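Local structure of probable endoglucanase (Gluconacetobacter xylinus, 1WZZ) at residues A[189-192]-A[193-197]; A[254-257]-A[258-262]; A[78-81]-A[82-85]; A[54-57]-A[58-62]. The protein hydrolyses internal beta-1,4-glucosidic linkages of cellulose and carboxymethyl-cellulose as a family 8 glycoside hydrolase with an (alpha/alpha)6 barrel. One frame throughout, in Å; residues are numbered along the deposited sequence.

Three of the four sites lie on helices of the (alpha/alpha)6 barrel: interaction 1 on helix 188-202, interaction 2 on helix 253-266 and interaction 4 on the end of helix 48-61, with Gly62 just past it. Interaction 3 is the turn after helix 64-77. None touches another; interactions 1 and 2 come nearest, about 6 Å between closest atoms, while the centres of interactions 2 and 3 lie 39 Å apart on opposite sides of the chain's centre. Interaction 4 shares its helix with Glu49, the proton donor by similarity, and the Leu78 side chain of interaction 3 is about 8 Å from that of Glu49. Trp189 of interaction 1 lies about 12 Å, side chain to side chain, from Asp106, the predicted nucleophile.

Interaction 1: residues A[189-192]-A[193-197]; sequences WRQV and MEDGI
Gln191 reaches one helical turn forward to Asp195, its NE2 donating to Asp195 OD2 at 2.9 Å. The N-H is bent from the line (138°) and meets the syn side of the carboxylate, with the amide and carboxylate planes 58° apart. With CG anti to the backbone N (chi1 -175°), the extended chain carries the amide to Asp195, and Gln191 CG also lies 3.2 Å from Asp195 OD2. A leucine in place of Gln191 would probably leave OD2 without this donor and the aspartate held less firmly on that side. Next to this pair, Arg190 and Glu194 run alongside each other, the carboxylate of Glu194 lying against the aliphatic part of Arg190 with OE2 3.3 Å from Arg190 CG; the charged ends do not meet, since Arg190 NE stays 4.8 Å from Glu194 OE2. The bent selenomethionine Met193 brings CE to 3.8 Å from CB of the buried Trp189. Farther out, Asp195 OD2 also accepts from the backbone N of Val150, and OD1 forms a salt bridge with Arg198. Such i to i+4 pairings are those of any alpha helix; here it is helix 188-202 of the (alpha/alpha)6 barrel, set against helices 125-142 and 174-184 and strand 149-152.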
loop_
_atom_site.group_PDB
_atom_site.type_symbol
_atom_site.label_atom_id
_atom_site.label_comp_id
_atom_site.label_asym_id
_atom_site.label_seq_id
_atom_site.Cartn_x
_atom_site.Cartn_y
_atom_site.Cartn_z
ATOM N N TRP A 189 -16.678 -6.060 6.441
ATOM C CA TRP A 189 -15.233 -6.143 6.211
ATOM C C TRP A 189 -14.809 -7.570 5.983
ATOM O O TRP A 189 -13.784 -7.825 5.328
ATOM C CB TRP A 189 -14.442 -5.576 7.383
ATOM C CG TRP A 189 -14.364 -4.075 7.415
ATOM C CD1 TRP A 189 -14.886 -3.246 8.372
ATOM C CD2 TRP A 189 -13.750 -3.218 6.441
ATOM N NE1 TRP A 189 -14.634 -1.936 8.053
ATOM C CE2 TRP A 189 -13.942 -1.887 6.872
ATOM C CE3 TRP A 189 -13.053 -3.445 5.237
ATOM C CZ2 TRP A 189 -13.465 -0.787 6.151
ATOM C CZ3 TRP A 189 -12.580 -2.352 4.520
ATOM C CH2 TRP A 189 -12.788 -1.033 4.981
ATOM N N ARG A 190 -15.590 -8.507 6.511
ATOM C CA ARG A 190 -15.244 -9.918 6.338
ATOM C C ARG A 190 -15.225 -10.352 4.888
ATOM O O ARG A 190 -14.225 -10.925 4.434
ATOM C CB ARG A 190 -16.200 -10.822 7.121
ATOM C CG ARG A 190 -15.851 -12.306 7.005
ATOM C CD ARG A 190 -16.790 -13.184 7.824
ATOM N NE ARG A 190 -16.932 -12.689 9.194
ATOM C CZ ARG A 190 -17.907 -11.879 9.606
ATOM N NH1 ARG A 190 -18.843 -11.465 8.753
ATOM N NH2 ARG A 190 -17.941 -11.474 10.873
ATOM N N GLN A 191 -16.301 -10.104 4.147
ATOM C CA GLN A 191 -16.296 -10.524 2.782
ATOM C C GLN A 191 -15.263 -9.745 2.002
ATOM O O GLN A 191 -14.731 -10.262 1.041
ATOM C CB GLN A 191 -17.658 -10.382 2.089
ATOM C CG GLN A 191 -17.557 -10.966 0.690
ATOM C CD GLN A 191 -18.881 -11.226 0.024
ATOM O OE1 GLN A 191 -19.947 -10.872 0.552
ATOM N NE2 GLN A 191 -18.828 -11.841 -1.157
ATOM N N VAL A 192 -15.009 -8.488 2.380
ATOM C CA VAL A 192 -14.000 -7.723 1.647
ATOM C C VAL A 192 -12.650 -8.406 1.756
ATOM O O VAL A 192 -11.945 -8.571 0.749
ATOM C CB VAL A 192 -13.868 -6.287 2.161
ATOM C CG1 VAL A 192 -12.671 -5.595 1.447
ATOM C CG2 VAL A 192 -15.178 -5.530 1.850
HETATM N N MSE A 193 -12.297 -8.819 2.966
HETATM C CA MSE A 193 -11.005 -9.486 3.167
HETATM C C MSE A 193 -10.983 -10.866 2.513
HETATM O O MSE A 193 -10.006 -11.218 1.864
HETATM C CB MSE A 193 -10.703 -9.620 4.654
HETATM C CG MSE A 193 -10.374 -8.324 5.321
HETATM SE SE MSE A 193 -10.038 -8.598 7.212
HETATM C CE MSE A 193 -11.814 -8.300 7.895
ATOM N N GLU A 194 -12.056 -11.635 2.679
ATOM C CA GLU A 194 -12.117 -12.966 2.095
ATOM C C GLU A 194 -12.075 -12.919 0.581
ATOM O O GLU A 194 -11.413 -13.745 -0.062
ATOM C CB GLU A 194 -13.370 -13.713 2.566
ATOM C CG GLU A 194 -13.450 -13.813 4.070
ATOM C CD GLU A 194 -14.781 -14.381 4.553
ATOM O OE1 GLU A 194 -15.824 -14.136 3.895
ATOM O OE2 GLU A 194 -14.780 -15.050 5.609
ATOM N N ASP A 195 -12.763 -11.954 -0.020
ATOM C CA ASP A 195 -12.714 -11.883 -1.464
ATOM C C ASP A 195 -11.332 -11.361 -1.901
ATOM O O ASP A 195 -10.875 -11.681 -2.979
ATOM C CB ASP A 195 -13.848 -11.017 -2.025
ATOM C CG ASP A 195 -15.154 -11.803 -2.188
ATOM O OD1 ASP A 195 -15.090 -13.055 -2.291
ATOM O OD2 ASP A 195 -16.244 -11.183 -2.225
ATOM N N GLY A 196 -10.670 -10.567 -1.054
ATOM C CA GLY A 196 -9.328 -10.106 -1.419
ATOM C C GLY A 196 -8.412 -11.329 -1.534
ATOM O O GLY A 196 -7.584 -11.417 -2.451
ATOM N N ILE A 197 -8.545 -12.247 -0.589
ATOM C CA ILE A 197 -7.745 -13.483 -0.625
ATOM C C ILE A 197 -8.079 -14.254 -1.917
ATOM O O ILE A 197 -7.186 -14.736 -2.631
ATOM C CB ILE A 197 -8.020 -14.345 0.632
ATOM C CG1 ILE A 197 -7.443 -13.632 1.862
ATOM C CG2 ILE A 197 -7.378 -15.755 0.478
ATOM C CD1 ILE A 197 -7.899 -14.176 3.217
#

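Interaction 2: residues A[254-257]-A[258-262]; sequences NVLA and DFTRF
Leu256 O is gripped twice by Thr260, from the backbone N at 2.8 Å and from the hydroxyl OG1 at 2.9 Å. OG1 stands above the carbonyl plane, 46° out of it. That position follows from chi1 of -64°, which sets OG1 beside the backbone N and turns it back along helix 253-266 toward the preceding turn. Leu256 CD1 lies 3.7 Å from Thr260 OG1, the leucine side chain passing obliquely across that of the threonine. One residue earlier, Val255 and Phe259 point the same way, and Val255 CG1 meets the ring atom CE2 of Phe259 at 3.5 Å. Beyond this pair the ring packs on Leu210 and Pro211 of a loop. On another side of the helix Asn254 and Asp258 are joined through a water, which accepts from Asn254 ND2 at 2.8 Å and donates to Asp258 OD2 at 2.7 Å. The buried carboxylate has stronger partners in the loop following helix 188-202, for OD2 makes a salt bridge with Arg204 and OD1 another with Arg209. The contact thus divides by chemistry: Thr260 spends its hydroxyl on the carbonyl of Leu256, one turn back, Val255 and Phe259 form an apolar surface, and Asp258 ties the helix to a neighbouring loop. Two arginines and a donating water around one carboxylate would be expected to favour its charged form.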
loop_
_atom_site.group_PDB
_atom_site.type_symbol
_atom_site.label_atom_id
_atom_site.label_comp_id
_atom_site.label_asym_id
_atom_site.label_seq_id
_atom_site.Cartn_x
_atom_site.Cartn_y
_atom_site.Cartn_z
ATOM N N ASN A 254 0.094 -21.838 -1.503
ATOM C CA ASN A 254 0.360 -21.956 -2.931
ATOM C C ASN A 254 0.825 -20.651 -3.532
ATOM O O ASN A 254 1.633 -20.651 -4.469
ATOM C CB ASN A 254 -0.851 -22.511 -3.704
ATOM C CG ASN A 254 -2.007 -21.528 -3.796
ATOM O OD1 ASN A 254 -2.582 -21.137 -2.781
ATOM N ND2 ASN A 254 -2.360 -21.131 -5.021
ATOM N N VAL A 255 0.331 -19.530 -2.984
ATOM C CA VAL A 255 0.735 -18.225 -3.476
ATOM C C VAL A 255 2.160 -17.916 -3.012
ATOM O O VAL A 255 2.987 -17.448 -3.799
ATOM C CB VAL A 255 -0.266 -17.127 -3.007
ATOM C CG1 VAL A 255 0.197 -15.755 -3.522
ATOM C CG2 VAL A 255 -1.659 -17.454 -3.560
ATOM N N LEU A 256 2.460 -18.178 -1.747
ATOM C CA LEU A 256 3.820 -17.976 -1.250
ATOM C C LEU A 256 4.778 -18.843 -2.110
ATOM O O LEU A 256 5.866 -18.391 -2.489
ATOM C CB LEU A 256 3.921 -18.415 0.214
ATOM C CG LEU A 256 5.335 -18.477 0.796
ATOM C CD1 LEU A 256 6.055 -17.139 0.670
ATOM C CD2 LEU A 256 5.238 -18.938 2.241
ATOM N N ALA A 257 4.381 -20.079 -2.396
ATOM C CA ALA A 257 5.260 -20.956 -3.178
ATOM C C ALA A 257 5.599 -20.351 -4.524
ATOM O O ALA A 257 6.749 -20.412 -4.975
ATOM C CB ALA A 257 4.612 -22.350 -3.371
ATOM N N ASP A 258 4.601 -19.771 -5.190
ATOM C CA ASP A 258 4.835 -19.160 -6.490
ATOM C C ASP A 258 5.750 -17.935 -6.355
ATOM O O ASP A 258 6.649 -17.732 -7.182
ATOM C CB ASP A 258 3.510 -18.763 -7.158
ATOM C CG ASP A 258 2.739 -19.967 -7.702
ATOM O OD1 ASP A 258 3.375 -21.026 -7.981
ATOM O OD2 ASP A 258 1.498 -19.850 -7.876
ATOM N N PHE A 259 5.531 -17.097 -5.335
ATOM C CA PHE A 259 6.421 -15.945 -5.180
ATOM C C PHE A 259 7.834 -16.410 -4.888
ATOM O O PHE A 259 8.786 -15.816 -5.374
ATOM C CB PHE A 259 5.949 -15.024 -4.046
ATOM C CG PHE A 259 4.887 -14.029 -4.488
ATOM C CD1 PHE A 259 5.235 -12.947 -5.285
ATOM C CD2 PHE A 259 3.551 -14.221 -4.143
ATOM C CE1 PHE A 259 4.226 -12.045 -5.745
ATOM C CE2 PHE A 259 2.559 -13.335 -4.600
ATOM C CZ PHE A 259 2.924 -12.256 -5.402
ATOM N N THR A 260 7.958 -17.482 -4.111
ATOM C CA THR A 260 9.281 -17.982 -3.752
ATOM C C THR A 260 10.016 -18.421 -5.020
ATOM O O THR A 260 11.205 -18.099 -5.203
ATOM C CB THR A 260 9.157 -19.154 -2.753
ATOM O OG1 THR A 260 8.570 -18.683 -1.532
ATOM C CG2 THR A 260 10.543 -19.743 -2.461
ATOM N N ARG A 261 9.334 -19.161 -5.902
ATOM C CA ARG A 261 9.980 -19.587 -7.148
ATOM C C ARG A 261 10.413 -18.418 -7.988
ATOM O O ARG A 261 11.477 -18.439 -8.637
ATOM C CB ARG A 261 9.057 -20.436 -8.024
ATOM C CG ARG A 261 8.744 -21.737 -7.428
ATOM C CD ARG A 261 8.050 -22.656 -8.424
ATOM N NE ARG A 261 7.477 -23.739 -7.648
ATOM C CZ ARG A 261 8.197 -24.759 -7.205
ATOM N NH1 ARG A 261 9.489 -24.815 -7.487
ATOM N NH2 ARG A 261 7.635 -25.694 -6.465
ATOM N N PHE A 262 9.570 -17.394 -8.008
ATOM C CA PHE A 262 9.871 -16.212 -8.784
ATOM C C PHE A 262 11.118 -15.500 -8.246
ATOM O O PHE A 262 12.044 -15.202 -9.005
ATOM C CB PHE A 262 8.647 -15.269 -8.765
ATOM C CG PHE A 262 8.887 -13.942 -9.439
ATOM C CD1 PHE A 262 8.949 -12.762 -8.679
ATOM C CD2 PHE A 262 8.999 -13.861 -10.817
ATOM C CE1 PHE A 262 9.110 -11.518 -9.309
ATOM C CE2 PHE A 262 9.161 -12.632 -11.456
ATOM C CZ PHE A 262 9.214 -11.460 -10.693
HETATM O O HOH W 1 -0.920 -20.989 -7.457
#

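Interaction 3: residues A[78-81]-A[82-85]; sequences LQHT and NDKL
The backbone of 78-85 doubles back on itself, the end-to-end directions of 78-81 and 82-85 being 147° apart, and His80 N donates to Leu85 O at 2.9 Å to close the loop. Inside it sits an Asx turn: Asp83 OD2 accepts from Leu85 N, on the anti side of the carboxylate, at 2.9 Å. The same oxygen takes the N-H of His80 ND1 on its syn side, in the plane of the imidazole, while ring and carboxylate planes are turned 69° from each other. A chi1 of 58° puts the Asp83 carboxylate between its own N and carbonyl carbon, which brings OD2 to both donors, His80 ND1 and Leu85 N. Leu85 C lies over one face of the imidazole, 3.7 Å above its plane and offset toward the rim. At the far edge of the ring NE2 donates to Lys101 O, so both nitrogens are engaged and rotation is restrained. Leu85 packs on Val138 and Met142 of helix 125-142, tying the turn after helix 64-77 to that helix. Gln79 NE2 gives a fairly straight bond to Lys84 O at 2.9 Å, in its amide plane. A water bridges the loop, donating to His80 O at 2.7 Å and accepting from Lys84 NZ at 3.0 Å.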
loop_
_atom_site.group_PDB
_atom_site.type_symbol
_atom_site.label_atom_id
_atom_site.label_comp_id
_atom_site.label_asym_id
_atom_site.label_seq_id
_atom_site.Cartn_x
_atom_site.Cartn_y
_atom_site.Cartn_z
ATOM N N LEU A 78 -5.501 17.672 2.615
ATOM C CA LEU A 78 -6.032 16.638 1.737
ATOM C C LEU A 78 -7.386 16.032 2.117
ATOM O O LEU A 78 -8.131 15.585 1.230
ATOM C CB LEU A 78 -5.031 15.464 1.595
ATOM C CG LEU A 78 -3.649 15.794 1.014
ATOM C CD1 LEU A 78 -2.764 14.513 1.039
ATOM C CD2 LEU A 78 -3.792 16.334 -0.421
ATOM N N GLN A 79 -7.736 16.021 3.399
ATOM C CA GLN A 79 -8.991 15.368 3.743
ATOM C C GLN A 79 -10.206 16.107 3.187
ATOM O O GLN A 79 -10.282 17.332 3.224
ATOM C CB GLN A 79 -9.156 15.206 5.248
ATOM C CG GLN A 79 -10.209 14.123 5.584
ATOM C CD GLN A 79 -10.198 13.711 7.033
ATOM O OE1 GLN A 79 -10.078 14.560 7.939
ATOM N NE2 GLN A 79 -10.346 12.411 7.279
ATOM N N HIS A 80 -11.152 15.325 2.691
ATOM C CA HIS A 80 -12.396 15.869 2.161
ATOM C C HIS A 80 -13.235 16.438 3.298
ATOM O O HIS A 80 -12.965 16.225 4.481
ATOM C CB HIS A 80 -13.162 14.744 1.466
ATOM C CG HIS A 80 -12.502 14.256 0.211
ATOM N ND1 HIS A 80 -12.796 13.026 -0.346
ATOM C CD2 HIS A 80 -11.606 14.840 -0.612
ATOM C CE1 HIS A 80 -12.109 12.884 -1.469
ATOM N NE2 HIS A 80 -11.383 13.971 -1.655
ATOM N N THR A 81 -14.279 17.170 2.918
ATOM C CA THR A 81 -15.174 17.756 3.897
ATOM C C THR A 81 -16.489 16.967 3.952
ATOM O O THR A 81 -17.065 16.802 5.026
ATOM C CB THR A 81 -15.431 19.250 3.546
ATOM O OG1 THR A 81 -15.942 19.355 2.215
ATOM C CG2 THR A 81 -14.147 20.026 3.586
ATOM N N ASN A 82 -16.953 16.453 2.812
ATOM C CA ASN A 82 -18.202 15.710 2.802
ATOM C C ASN A 82 -18.055 14.200 3.070
ATOM O O ASN A 82 -19.039 13.491 3.255
ATOM C CB ASN A 82 -18.953 15.953 1.505
ATOM C CG ASN A 82 -20.456 15.814 1.689
ATOM O OD1 ASN A 82 -21.059 16.457 2.572
ATOM N ND2 ASN A 82 -21.073 14.972 0.866
ATOM N N ASP A 83 -16.815 13.721 3.024
ATOM C CA ASP A 83 -16.511 12.346 3.428
ATOM C C ASP A 83 -15.139 12.448 4.075
ATOM O O ASP A 83 -14.514 13.518 4.044
ATOM C CB ASP A 83 -16.563 11.309 2.283
ATOM C CG ASP A 83 -15.624 11.609 1.150
ATOM O OD1 ASP A 83 -16.124 11.798 0.021
ATOM O OD2 ASP A 83 -14.397 11.666 1.366
ATOM N N LYS A 84 -14.669 11.351 4.651
ATOM C CA LYS A 84 -13.403 11.347 5.367
ATOM C C LYS A 84 -12.228 10.834 4.549
ATOM O O LYS A 84 -11.141 10.656 5.092
ATOM C CB LYS A 84 -13.555 10.533 6.658
ATOM C CG LYS A 84 -14.519 11.178 7.685
ATOM C CD LYS A 84 -13.880 12.430 8.293
ATOM C CE LYS A 84 -14.783 13.111 9.332
ATOM N NZ LYS A 84 -15.914 13.827 8.683
ATOM N N LEU A 85 -12.444 10.596 3.259
ATOM C CA LEU A 85 -11.342 10.150 2.395
ATOM C C LEU A 85 -10.472 11.346 2.046
ATOM O O LEU A 85 -10.774 12.509 2.409
ATOM C CB LEU A 85 -11.879 9.471 1.132
ATOM C CG LEU A 85 -12.904 8.384 1.446
ATOM C CD1 LEU A 85 -13.370 7.664 0.158
ATOM C CD2 LEU A 85 -12.248 7.390 2.445
HETATM O O HOH W 2 -14.221 15.226 6.706
#

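Interaction 4: residues A[54-57]-A[58-62]; sequences GMLF and AASAG
Leu56 and Ser60 meet one turn apart in the last turns of helix 48-61, which ends in a Schellman motif at Gly62, whose phi is positive (77°). Among polar contacts, Leu56 O takes two donors from Ser60: the backbone N at 2.9 Å and the hydroxyl OG at 2.8 Å, arriving from opposite faces of the carbonyl plane. With chi1 at -61°, OG lies beside its own N and leans back over the preceding turn. Replacing Ser60 by an alanine removes the hydroxyl and is likely to leave Leu56 O with the backbone N-H alone, losing the second grip near the helix end. Regular backbone bonds flank this pair, Ala58 N to Gly54 O and Ala59 N to Met55 O, both 2.9 Å.

Apolar contacts are made mostly with neighbouring helices of the (alpha/alpha)6 barrel. The ring of Phe57 stacks edge-to-face with Phe26 of helix 18-30 and also meets Leu322 and Ile326 of helix 315-331. Selenomethionine Met55 reaches Ile111 and Leu115 of helix 105-122, and on helix 64-77 Phe67 and Trp71. Leu56 packs on Leu113 and Leu323. Ala58 and Ala61 touch Trp23 of helix 18-30, and Ala61 CB rests 3.4 Å from Phe57 O.

One of the two backbone bonds of the Schellman motif runs from Gly62 N to Ala59 O, at 3.1 Å.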
loop_
_atom_site.group_PDB
_atom_site.type_symbol
_atom_site.label_atom_id
_atom_site.label_comp_id
_atom_site.label_asym_id
_atom_site.label_seq_id
_atom_site.Cartn_x
_atom_site.Cartn_y
_atom_site.Cartn_z
ATOM N N GLY A 54 4.311 7.926 5.864
ATOM C CA GLY A 54 5.045 8.657 6.880
ATOM C C GLY A 54 4.395 8.528 8.242
ATOM O O GLY A 54 5.082 8.281 9.235
HETATM N N MSE A 55 3.067 8.709 8.298
HETATM C CA MSE A 55 2.370 8.581 9.561
HETATM C C MSE A 55 2.525 7.172 10.131
HETATM O O MSE A 55 2.708 6.979 11.321
HETATM C CB MSE A 55 0.881 8.918 9.369
HETATM C CG MSE A 55 0.683 10.412 9.153
HETATM SE SE MSE A 55 -1.137 10.810 8.532
HETATM C CE MSE A 55 -2.120 10.029 9.967
ATOM N N LEU A 56 2.443 6.171 9.265
ATOM C CA LEU A 56 2.576 4.811 9.765
ATOM C C LEU A 56 3.963 4.595 10.356
ATOM O O LEU A 56 4.118 3.978 11.413
ATOM C CB LEU A 56 2.331 3.807 8.623
ATOM C CG LEU A 56 2.586 2.352 9.007
ATOM C CD1 LEU A 56 1.571 1.864 10.047
ATOM C CD2 LEU A 56 2.481 1.506 7.743
ATOM N N PHE A 57 4.970 5.106 9.664
ATOM C CA PHE A 57 6.348 4.945 10.115
ATOM C C PHE A 57 6.568 5.694 11.442
ATOM O O PHE A 57 7.191 5.153 12.355
ATOM C CB PHE A 57 7.321 5.486 9.068
ATOM C CG PHE A 57 7.198 4.834 7.721
ATOM C CD1 PHE A 57 6.573 3.577 7.584
ATOM C CD2 PHE A 57 7.721 5.462 6.589
ATOM C CE1 PHE A 57 6.476 2.967 6.333
ATOM C CE2 PHE A 57 7.629 4.843 5.318
ATOM C CZ PHE A 57 7.005 3.597 5.203
ATOM N N ALA A 58 6.080 6.931 11.540
ATOM C CA ALA A 58 6.244 7.682 12.793
ATOM C C ALA A 58 5.527 6.990 13.956
ATOM O O ALA A 58 6.060 6.899 15.066
ATOM C CB ALA A 58 5.739 9.130 12.628
ATOM N N ALA A 59 4.312 6.502 13.727
ATOM C CA ALA A 59 3.594 5.809 14.787
ATOM C C ALA A 59 4.374 4.571 15.203
ATOM O O ALA A 59 4.566 4.300 16.387
ATOM C CB ALA A 59 2.184 5.424 14.313
ATOM N N SER A 60 4.860 3.828 14.212
ATOM C CA SER A 60 5.615 2.602 14.507
ATOM C C SER A 60 6.930 2.860 15.254
ATOM O O SER A 60 7.378 2.009 16.045
ATOM C CB SER A 60 5.885 1.848 13.201
ATOM O OG SER A 60 4.661 1.473 12.563
ATOM N N ALA A 61 7.547 4.011 14.996
ATOM C CA ALA A 61 8.797 4.399 15.641
ATOM C C ALA A 61 8.570 5.108 16.971
ATOM O O ALA A 61 9.539 5.405 17.679
ATOM C CB ALA A 61 9.596 5.316 14.727
ATOM N N GLY A 62 7.312 5.394 17.304
ATOM C CA GLY A 62 7.027 6.097 18.549
ATOM C C GLY A 62 7.317 7.588 18.508
ATOM O O GLY A 62 7.511 8.223 19.556
#